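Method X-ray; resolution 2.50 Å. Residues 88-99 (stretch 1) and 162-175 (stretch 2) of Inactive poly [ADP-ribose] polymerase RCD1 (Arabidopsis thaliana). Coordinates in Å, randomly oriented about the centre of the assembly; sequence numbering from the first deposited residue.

Stretch 1 88-99: FIRKSIYGVGIH
Stretch 2 162-175: NYIVWNINMNTHIF

The most unusual feature of this contact is a methyl group set almost directly over an imidazole: Ile164 CD1 lies 3.0 Å from the centroid of the His99 ring, 17° off the ring normal, and 2.9 Å from His99 NE2. The angle identifies a CH-pi contact over the face, although both distances are very short for carbon against a ring at 2.50 Å resolution. His99 (chi1 -71°, m; chi2 52°) is also held through NE2 by a hydrogen bond of 2.7 Å to Ser92 OG, in which either atom could be the donor. Ser92 (chi1 83°, p) in turn accepts from the backbone, Tyr94 N to Ser92 OG being 2.9 Å, so the hydroxyl ties the turn to the imidazole.

The backbone arrangement is a short antiparallel pairing. Ile98 faces Val165 as the hydrogen-bonded pair (CA to CA 5.2 Å), and His99 faces Ile164 as the non-hydrogen-bonded pair (CA to CA 4.8 Å). Two nearly linear bonds define the register: Ile98 N to Val165 O, 2.8 Å at 162°, and Val165 N to Ile98 O, 2.9 Å at 169°. CA-H...O contacts accompany them, from Ile164 CA to Ile98 O (3.5 Å) and from His99 CA to Tyr163 O (3.4 Å). The paired residues have extended phi/psi, from -97/127 at Ile98 to -118/119 at Ile164.

Before this pairing, stretch 1 doubles back on itself: Arg90 N to Gly97 O is 3.1 Å, Ser92 N to Gly95 O is 3.1 Å, and the return bond from Gly97 N to Arg90 O is weak at 3.4 Å. The chain then turns a corner at Gly97 (-179/-152). Its CA approaches Val165 O at 3.3 Å, and an ideal CB would come within 2.4 Å of that oxygen, a clash. Gly95 (125/-168) is constrained locally, since a CB would jam against the carbonyl of the preceding residue.

Ile164 (chi1 -56°, chi2 -74°, both m) shares one face of the sheet with His99. Its CG1 also meets Tyr94 CB at 4.1 Å, extending the apolar packing to the turn. Trp166 (chi1 -51°, m; chi2 113°) has its CA-to-CB bond directed away, yet its indole returns to stretch 1. Val96 O lies 3.5 Å from Trp166 CE3, at the ring edge and near its plane, where the polarised CH groups suit a carbonyl oxygen.

Ile98 and Val165 occupy the other face. Ile98 (chi1 -67°, m; chi2 75°, p) places CD1 3.4 Å from Met170 CB and CG2 4.1 Å from Ile174 CD1. Met170 (p, t, p) reaches further, its CE standing 3.2 Å from Ile89 CD1, a tight apolar approach; Ile89 is m, m. Beyond Trp166 the chain folds compactly, with Asn169 N to Trp166 O at 2.8 Å and Met170 N to Asn167 O at 3.1 Å. Asn167 (chi1 -76°, m) brings OD1 to 3.2 Å from Gly97 CA. In all, 614 Å² is buried, both sides summed.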

ATOM      1  N   PHE A  88       1.242   5.914  -9.608  1.00 73.67           N
ATOM      2  CA  PHE A  88       0.818   4.766  -8.786  1.00 67.49           C
ATOM      3  C   PHE A  88      -0.596   4.289  -9.132  1.00 67.77           C
ATOM      4  O   PHE A  88      -1.035   3.296  -8.578  1.00 65.76           O
ATOM      5  CB  PHE A  88       0.859   5.091  -7.289  1.00 64.31           C
ATOM      6  CG  PHE A  88       2.230   5.092  -6.674  1.00 62.58           C
ATOM      7  CD1 PHE A  88       2.893   3.918  -6.343  1.00 60.33           C
ATOM      8  CD2 PHE A  88       2.878   6.306  -6.413  1.00 61.57           C
ATOM      9  CE1 PHE A  88       4.163   3.944  -5.767  1.00 59.83           C
ATOM     10  CE2 PHE A  88       4.136   6.346  -5.814  1.00 61.17           C
ATOM     11  CZ  PHE A  88       4.776   5.157  -5.494  1.00 60.53           C
ATOM     12  N   ILE A  89      -1.283   4.972 -10.036  1.00 72.15           N
ATOM     13  CA  ILE A  89      -2.652   4.635 -10.403  1.00 73.91           C
ATOM     14  C   ILE A  89      -2.568   3.516 -11.435  1.00 75.55           C
ATOM     15  O   ILE A  89      -1.794   3.632 -12.410  1.00 76.44           O
ATOM     16  CB  ILE A  89      -3.452   5.839 -11.007  1.00 73.58           C
ATOM     17  CG1 ILE A  89      -3.224   7.151 -10.257  1.00 73.96           C
ATOM     18  CG2 ILE A  89      -4.909   5.461 -11.177  1.00 75.64           C
ATOM     19  CD1 ILE A  89      -3.349   7.011  -8.776  1.00 74.20           C
ATOM     20  N   ARG A  90      -3.343   2.458 -11.220  1.00 76.39           N
ATOM     21  CA  ARG A  90      -3.414   1.366 -12.181  1.00 79.38           C
ATOM     22  C   ARG A  90      -4.847   0.966 -12.511  1.00 79.03           C
ATOM     23  O   ARG A  90      -5.751   1.054 -11.700  1.00 72.70           O
ATOM     24  CB  ARG A  90      -2.539   0.128 -11.806  1.00 79.64           C
ATOM     25  CG  ARG A  90      -3.000  -0.785 -10.719  1.00 81.60           C
ATOM     26  CD  ARG A  90      -1.947  -1.890 -10.556  1.00 85.05           C
ATOM     27  NE  ARG A  90      -2.506  -3.256 -10.580  1.00 87.85           N
ATOM     28  CZ  ARG A  90      -1.849  -4.377 -10.261  1.00 87.12           C
ATOM     29  NH1 ARG A  90      -0.566  -4.352  -9.881  1.00 89.38           N
ATOM     30  NH2 ARG A  90      -2.489  -5.547 -10.322  1.00 85.68           N
ATOM     31  N   LYS A  91      -5.025   0.461 -13.731  1.00 81.88           N
ATOM     32  CA  LYS A  91      -6.259  -0.164 -14.164  1.00 83.07           C
ATOM     33  C   LYS A  91      -6.117  -1.682 -14.068  1.00 80.96           C
ATOM     34  O   LYS A  91      -5.261  -2.245 -14.717  1.00 79.96           O
ATOM     35  CB  LYS A  91      -6.543   0.241 -15.609  1.00 86.38           C
ATOM     36  CG  LYS A  91      -7.884  -0.228 -16.159  1.00 90.33           C
ATOM     37  CD  LYS A  91      -8.304   0.559 -17.401  1.00 94.99           C
ATOM     38  CE  LYS A  91      -9.434  -0.132 -18.148  1.00 98.20           C
ATOM     39  NZ  LYS A  91      -8.931  -1.250 -18.999  1.00100.13           N
ATOM     40  N   SER A  92      -6.957  -2.344 -13.272  1.00 80.02           N
ATOM     41  CA  SER A  92      -6.960  -3.828 -13.165  1.00 79.05           C
ATOM     42  C   SER A  92      -8.334  -4.378 -13.552  1.00 81.28           C
ATOM     43  O   SER A  92      -9.164  -3.655 -14.095  1.00 81.94           O
ATOM     44  CB  SER A  92      -6.588  -4.303 -11.748  1.00 75.58           C
ATOM     45  OG  SER A  92      -7.703  -4.290 -10.866  1.00 73.68           O
ATOM     46  N   ILE A  93      -8.569  -5.651 -13.238  1.00 81.55           N
ATOM     47  CA  ILE A  93      -9.872  -6.283 -13.413  1.00 83.71           C
ATOM     48  C   ILE A  93     -10.879  -5.775 -12.385  1.00 80.38           C
ATOM     49  O   ILE A  93     -12.071  -5.814 -12.624  1.00 79.92           O
ATOM     50  CB  ILE A  93      -9.782  -7.836 -13.333  1.00 87.31           C
ATOM     51  CG1 ILE A  93      -9.021  -8.331 -12.099  1.00 85.63           C
ATOM     52  CG2 ILE A  93      -9.145  -8.413 -14.600  1.00 89.64           C
ATOM     53  CD1 ILE A  93      -9.499  -9.694 -11.623  1.00 88.15           C
ATOM     54  N   TYR A  94     -10.383  -5.317 -11.238  1.00 78.12           N
ATOM     55  CA  TYR A  94     -11.218  -4.800 -10.149  1.00 76.35           C
ATOM     56  C   TYR A  94     -11.600  -3.326 -10.244  1.00 74.05           C
ATOM     57  O   TYR A  94     -12.408  -2.856  -9.444  1.00 72.81           O
ATOM     58  CB  TYR A  94     -10.497  -5.015  -8.826  1.00 75.24           C
ATOM     59  CG  TYR A  94     -10.396  -6.446  -8.454  1.00 78.15           C
ATOM     60  CD1 TYR A  94     -11.516  -7.120  -7.987  1.00 80.67           C
ATOM     61  CD2 TYR A  94      -9.187  -7.140  -8.550  1.00 78.49           C
ATOM     62  CE1 TYR A  94     -11.455  -8.454  -7.641  1.00 82.75           C
ATOM     63  CE2 TYR A  94      -9.105  -8.479  -8.191  1.00 80.02           C
ATOM     64  CZ  TYR A  94     -10.248  -9.128  -7.739  1.00 83.14           C
ATOM     65  OH  TYR A  94     -10.216 -10.451  -7.373  1.00 86.69           O
ATOM     66  N   GLY A  95     -10.998  -2.596 -11.181  1.00 73.83           N
ATOM     67  CA  GLY A  95     -11.249  -1.156 -11.347  1.00 74.19           C
ATOM     68  C   GLY A  95      -9.989  -0.313 -11.294  1.00 72.69           C
ATOM     69  O   GLY A  95      -8.871  -0.839 -11.335  1.00 74.37           O
ATOM     70  N   VAL A  96     -10.178   1.003 -11.188  1.00 71.34           N
ATOM     71  CA  VAL A  96      -9.081   1.969 -11.232  1.00 68.04           C
ATOM     72  C   VAL A  96      -8.931   2.650  -9.877  1.00 65.06           C
ATOM     73  O   VAL A  96      -9.879   3.188  -9.313  1.00 68.24           O
ATOM     74  CB  VAL A  96      -9.300   3.040 -12.328  1.00 70.93           C
ATOM     75  CG1 VAL A  96      -7.994   3.750 -12.659  1.00 70.29           C
ATOM     76  CG2 VAL A  96      -9.938   2.424 -13.581  1.00 73.92           C
ATOM     77  N   GLY A  97      -7.718   2.611  -9.353  1.00 61.81           N
ATOM     78  CA  GLY A  97      -7.370   3.269  -8.088  1.00 59.58           C
ATOM     79  C   GLY A  97      -5.897   3.042  -7.803  1.00 57.15           C
ATOM     80  O   GLY A  97      -5.096   2.827  -8.737  1.00 57.92           O
ATOM     81  N   ILE A  98      -5.514   3.036  -6.525  1.00 54.26           N
ATOM     82  CA  ILE A  98      -4.194   2.528  -6.133  1.00 52.52           C
ATOM     83  C   ILE A  98      -4.389   1.087  -5.682  1.00 50.45           C
ATOM     84  O   ILE A  98      -5.243   0.808  -4.839  1.00 51.97           O
ATOM     85  CB  ILE A  98      -3.502   3.405  -5.048  1.00 53.27           C
ATOM     86  CG1 ILE A  98      -3.130   4.783  -5.604  1.00 56.52           C
ATOM     87  CG2 ILE A  98      -2.230   2.759  -4.480  1.00 50.94           C
ATOM     88  CD1 ILE A  98      -4.303   5.705  -5.755  1.00 58.58           C
ATOM     89  N   HIS A  99      -3.606   0.170  -6.261  1.00 49.54           N
ATOM     90  CA  HIS A  99      -3.659  -1.260  -5.933  1.00 49.41           C
ATOM     91  C   HIS A  99      -2.535  -1.571  -4.960  1.00 45.71           C
ATOM     92  O   HIS A  99      -1.350  -1.289  -5.246  1.00 48.01           O
ATOM     93  CB  HIS A  99      -3.486  -2.098  -7.195  1.00 52.30           C
ATOM     94  CG  HIS A  99      -4.669  -2.039  -8.112  1.00 55.84           C
ATOM     95  ND1 HIS A  99      -5.220  -0.853  -8.540  1.00 57.27           N
ATOM     96  CD2 HIS A  99      -5.394  -3.021  -8.700  1.00 58.26           C
ATOM     97  CE1 HIS A  99      -6.234  -1.096  -9.344  1.00 60.31           C
ATOM     98  NE2 HIS A  99      -6.369  -2.407  -9.452  1.00 61.07           N
ATOM     99  N   ASN A 162      -5.540  -8.341  -2.344  1.00 58.66           N
ATOM    100  CA  ASN A 162      -5.422  -7.047  -2.997  1.00 58.32           C
ATOM    101  C   ASN A 162      -6.417  -6.075  -2.382  1.00 55.01           C
ATOM    102  O   ASN A 162      -7.578  -6.415  -2.184  1.00 54.02           O
ATOM    103  CB  ASN A 162      -5.701  -7.157  -4.497  1.00 62.31           C
ATOM    104  CG  ASN A 162      -4.785  -8.129  -5.191  1.00 65.77           C
ATOM    105  OD1 ASN A 162      -3.794  -7.722  -5.804  1.00 70.30           O
ATOM    106  ND2 ASN A 162      -5.096  -9.424  -5.087  1.00 70.55           N
ATOM    107  N   TYR A 163      -5.932  -4.860  -2.116  1.00 50.53           N
ATOM    108  CA  TYR A 163      -6.789  -3.746  -1.753  1.00 48.98           C
ATOM    109  C   TYR A 163      -6.785  -2.744  -2.890  1.00 49.02           C
ATOM    110  O   TYR A 163      -5.763  -2.573  -3.566  1.00 49.15           O
ATOM    111  CB  TYR A 163      -6.265  -3.054  -0.514  1.00 45.99           C
ATOM    112  CG  TYR A 163      -6.120  -3.919   0.720  1.00 44.82           C
ATOM    113  CD1 TYR A 163      -7.188  -4.606   1.246  1.00 44.68           C
ATOM    114  CD2 TYR A 163      -4.901  -4.002   1.382  1.00 43.47           C
ATOM    115  CE1 TYR A 163      -7.033  -5.445   2.354  1.00 44.89           C
ATOM    116  CE2 TYR A 163      -4.739  -4.773   2.501  1.00 43.40           C
ATOM    117  CZ  TYR A 163      -5.822  -5.490   3.000  1.00 43.37           C
ATOM    118  OH  TYR A 163      -5.657  -6.226   4.139  1.00 44.03           O
ATOM    119  N   ILE A 164      -7.939  -2.120  -3.120  1.00 48.85           N
ATOM    120  CA  ILE A 164      -8.065  -1.034  -4.089  1.00 49.31           C
ATOM    121  C   ILE A 164      -8.489   0.172  -3.279  1.00 46.36           C
ATOM    122  O   ILE A 164      -9.530   0.140  -2.627  1.00 46.64           O
ATOM    123  CB  ILE A 164      -9.157  -1.315  -5.145  1.00 54.36           C
ATOM    124  CG1 ILE A 164      -8.913  -2.635  -5.876  1.00 58.68           C
ATOM    125  CG2 ILE A 164      -9.240  -0.171  -6.149  1.00 55.92           C
ATOM    126  CD1 ILE A 164      -7.790  -2.589  -6.883  1.00 60.82           C
ATOM    127  N   VAL A 165      -7.669   1.220  -3.290  1.00 43.67           N
ATOM    128  CA  VAL A 165      -8.036   2.499  -2.694  1.00 42.54           C
ATOM    129  C   VAL A 165      -8.418   3.421  -3.845  1.00 43.75           C
ATOM    130  O   VAL A 165      -7.620   3.626  -4.776  1.00 42.92           O
ATOM    131  CB  VAL A 165      -6.884   3.089  -1.873  1.00 40.81           C
ATOM    132  CG1 VAL A 165      -7.206   4.495  -1.413  1.00 41.31           C
ATOM    133  CG2 VAL A 165      -6.572   2.184  -0.698  1.00 39.89           C
ATOM    134  N   TRP A 166      -9.637   3.969  -3.786  1.00 44.73           N
ATOM    135  CA  TRP A 166     -10.163   4.809  -4.898  1.00 46.82           C
ATOM    136  C   TRP A 166      -9.383   6.118  -4.996  1.00 45.72           C
ATOM    137  O   TRP A 166      -8.853   6.603  -4.002  1.00 44.57           O
ATOM    138  CB  TRP A 166     -11.654   5.101  -4.725  1.00 47.53           C
ATOM    139  CG  TRP A 166     -12.444   3.864  -4.474  1.00 48.18           C
ATOM    140  CD1 TRP A 166     -13.108   3.522  -3.321  1.00 47.95           C
ATOM    141  CD2 TRP A 166     -12.586   2.755  -5.365  1.00 48.09           C
ATOM    142  NE1 TRP A 166     -13.678   2.287  -3.461  1.00 48.97           N
ATOM    143  CE2 TRP A 166     -13.367   1.790  -4.702  1.00 48.96           C
ATOM    144  CE3 TRP A 166     -12.131   2.490  -6.664  1.00 49.32           C
ATOM    145  CZ2 TRP A 166     -13.723   0.581  -5.303  1.00 51.42           C
ATOM    146  CZ3 TRP A 166     -12.476   1.293  -7.262  1.00 50.91           C
ATOM    147  CH2 TRP A 166     -13.270   0.347  -6.582  1.00 51.98           C
ATOM    148  N   ASN A 167      -9.318   6.683  -6.199  1.00 47.37           N
ATOM    149  CA  ASN A 167      -8.523   7.893  -6.447  1.00 48.36           C
ATOM    150  C   ASN A 167      -8.829   9.026  -5.477  1.00 47.60           C
ATOM    151  O   ASN A 167      -7.903   9.629  -4.944  1.00 44.75           O
ATOM    152  CB  ASN A 167      -8.671   8.349  -7.896  1.00 52.86           C
ATOM    153  CG  ASN A 167      -7.855   7.485  -8.857  1.00 57.05           C
ATOM    154  OD1 ASN A 167      -7.322   6.442  -8.480  1.00 59.57           O
ATOM    155  ND2 ASN A 167      -7.757   7.910 -10.109  1.00 58.70           N
ATOM    156  N   ILE A 168     -10.100   9.257  -5.205  1.00 47.40           N
ATOM    157  CA  ILE A 168     -10.542  10.269  -4.248  1.00 47.49           C
ATOM    158  C   ILE A 168      -9.919  10.108  -2.842  1.00 46.21           C
ATOM    159  O   ILE A 168      -9.704  11.083  -2.130  1.00 46.79           O
ATOM    160  CB  ILE A 168     -12.103  10.362  -4.141  1.00 49.17           C
ATOM    161  CG1 ILE A 168     -12.778   9.043  -3.704  1.00 49.48           C
ATOM    162  CG2 ILE A 168     -12.729  10.931  -5.404  1.00 50.62           C
ATOM    163  CD1 ILE A 168     -14.099   9.254  -3.015  1.00 51.10           C
ATOM    164  N   ASN A 169      -9.611   8.872  -2.464  1.00 46.68           N
ATOM    165  CA  ASN A 169      -9.102   8.559  -1.134  1.00 44.74           C
ATOM    166  C   ASN A 169      -7.578   8.440  -1.058  1.00 44.07           C
ATOM    167  O   ASN A 169      -7.050   8.230   0.027  1.00 41.53           O
ATOM    168  CB  ASN A 169      -9.735   7.247  -0.656  1.00 44.78           C
ATOM    169  CG  ASN A 169     -11.250   7.353  -0.450  1.00 45.26           C
ATOM    170  OD1 ASN A 169     -11.792   8.434  -0.230  1.00 48.09           O
ATOM    171  ND2 ASN A 169     -11.936   6.220  -0.533  1.00 44.58           N
ATOM    172  N   MET A 170      -6.858   8.597  -2.178  1.00 43.96           N
ATOM    173  CA  MET A 170      -5.456   8.211  -2.193  1.00 45.82           C
ATOM    174  C   MET A 170      -4.592   9.025  -1.241  1.00 44.96           C
ATOM    175  O   MET A 170      -3.647   8.500  -0.664  1.00 44.46           O
ATOM    176  CB  MET A 170      -4.869   8.245  -3.603  1.00 49.11           C
ATOM    177  CG  MET A 170      -4.429   9.585  -4.093  1.00 52.40           C
ATOM    178  SD  MET A 170      -3.554   9.449  -5.680  1.00 57.76           S
ATOM    179  CE  MET A 170      -4.889   9.011  -6.797  1.00 59.02           C
ATOM    180  N   ASN A 171      -4.922  10.302  -1.064  1.00 44.19           N
ATOM    181  CA  ASN A 171      -4.138  11.179  -0.192  1.00 44.74           C
ATOM    182  C   ASN A 171      -4.602  11.221   1.255  1.00 44.91           C
ATOM    183  O   ASN A 171      -3.817  11.602   2.125  1.00 47.95           O
ATOM    184  CB  ASN A 171      -4.080  12.591  -0.774  1.00 45.89           C
ATOM    185  CG  ASN A 171      -3.184  12.669  -2.008  1.00 46.14           C
ATOM    186  OD1 ASN A 171      -2.210  11.943  -2.113  1.00 45.16           O
ATOM    187  ND2 ASN A 171      -3.528  13.528  -2.959  1.00 48.01           N
ATOM    188  N   THR A 172      -5.841  10.820   1.515  1.00 42.90           N
ATOM    189  CA  THR A 172      -6.385  10.765   2.875  1.00 42.12           C
ATOM    190  C   THR A 172      -6.221   9.399   3.544  1.00 40.80           C
ATOM    191  O   THR A 172      -6.051   9.332   4.747  1.00 41.84           O
ATOM    192  CB  THR A 172      -7.900  11.110   2.847  1.00 41.70           C
ATOM    193  OG1 THR A 172      -8.546  10.367   1.810  1.00 39.94           O
ATOM    194  CG2 THR A 172      -8.118  12.573   2.596  1.00 42.18           C
ATOM    195  N   HIS A 173      -6.270   8.326   2.766  1.00 39.78           N
ATOM    196  CA  HIS A 173      -6.448   6.968   3.297  1.00 39.60           C
ATOM    197  C   HIS A 173      -5.176   6.094   3.176  1.00 39.50           C
ATOM    198  O   HIS A 173      -5.233   4.910   3.519  1.00 41.49           O
ATOM    199  CB  HIS A 173      -7.625   6.312   2.561  1.00 39.67           C
ATOM    200  CG  HIS A 173      -8.970   6.844   2.962  1.00 40.42           C
ATOM    201  ND1 HIS A 173      -9.644   6.273   4.000  1.00 42.40           N
ATOM    202  CD2 HIS A 173      -9.803   7.785   2.447  1.00 42.15           C
ATOM    203  CE1 HIS A 173     -10.815   6.871   4.159  1.00 43.72           C
ATOM    204  NE2 HIS A 173     -10.937   7.783   3.215  1.00 43.10           N
ATOM    205  N   ILE A 174      -4.051   6.655   2.710  1.00 38.62           N
ATOM    206  CA  ILE A 174      -2.791   5.905   2.599  1.00 37.55           C
ATOM    207  C   ILE A 174      -1.638   6.708   3.191  1.00 37.54           C
ATOM    208  O   ILE A 174      -1.413   7.836   2.786  1.00 38.38           O
ATOM    209  CB  ILE A 174      -2.443   5.563   1.125  1.00 37.49           C
ATOM    210  CG1 ILE A 174      -3.576   4.777   0.481  1.00 37.49           C
ATOM    211  CG2 ILE A 174      -1.125   4.758   1.058  1.00 36.53           C
ATOM    212  CD1 ILE A 174      -3.427   4.574  -1.008  1.00 38.32           C
ATOM    213  N   PHE A 175      -0.925   6.135   4.150  1.00 38.06           N
ATOM    214  CA  PHE A 175       0.308   6.736   4.631  1.00 37.98           C
ATOM    215  C   PHE A 175       1.494   5.802   4.313  1.00 37.86           C
ATOM    216  O   PHE A 175       1.628   4.758   4.941  1.00 35.83           O
ATOM    217  CB  PHE A 175       0.255   7.025   6.129  1.00 38.32           C
ATOM    218  CG  PHE A 175       1.541   7.553   6.675  1.00 37.93           C
ATOM    219  CD1 PHE A 175       2.034   8.782   6.277  1.00 38.10           C
ATOM    220  CD2 PHE A 175       2.287   6.798   7.565  1.00 39.47           C
ATOM    221  CE1 PHE A 175       3.234   9.269   6.774  1.00 39.15           C
ATOM    222  CE2 PHE A 175       3.500   7.276   8.073  1.00 39.58           C
ATOM    223  CZ  PHE A 175       3.973   8.500   7.673  1.00 39.22           C
TER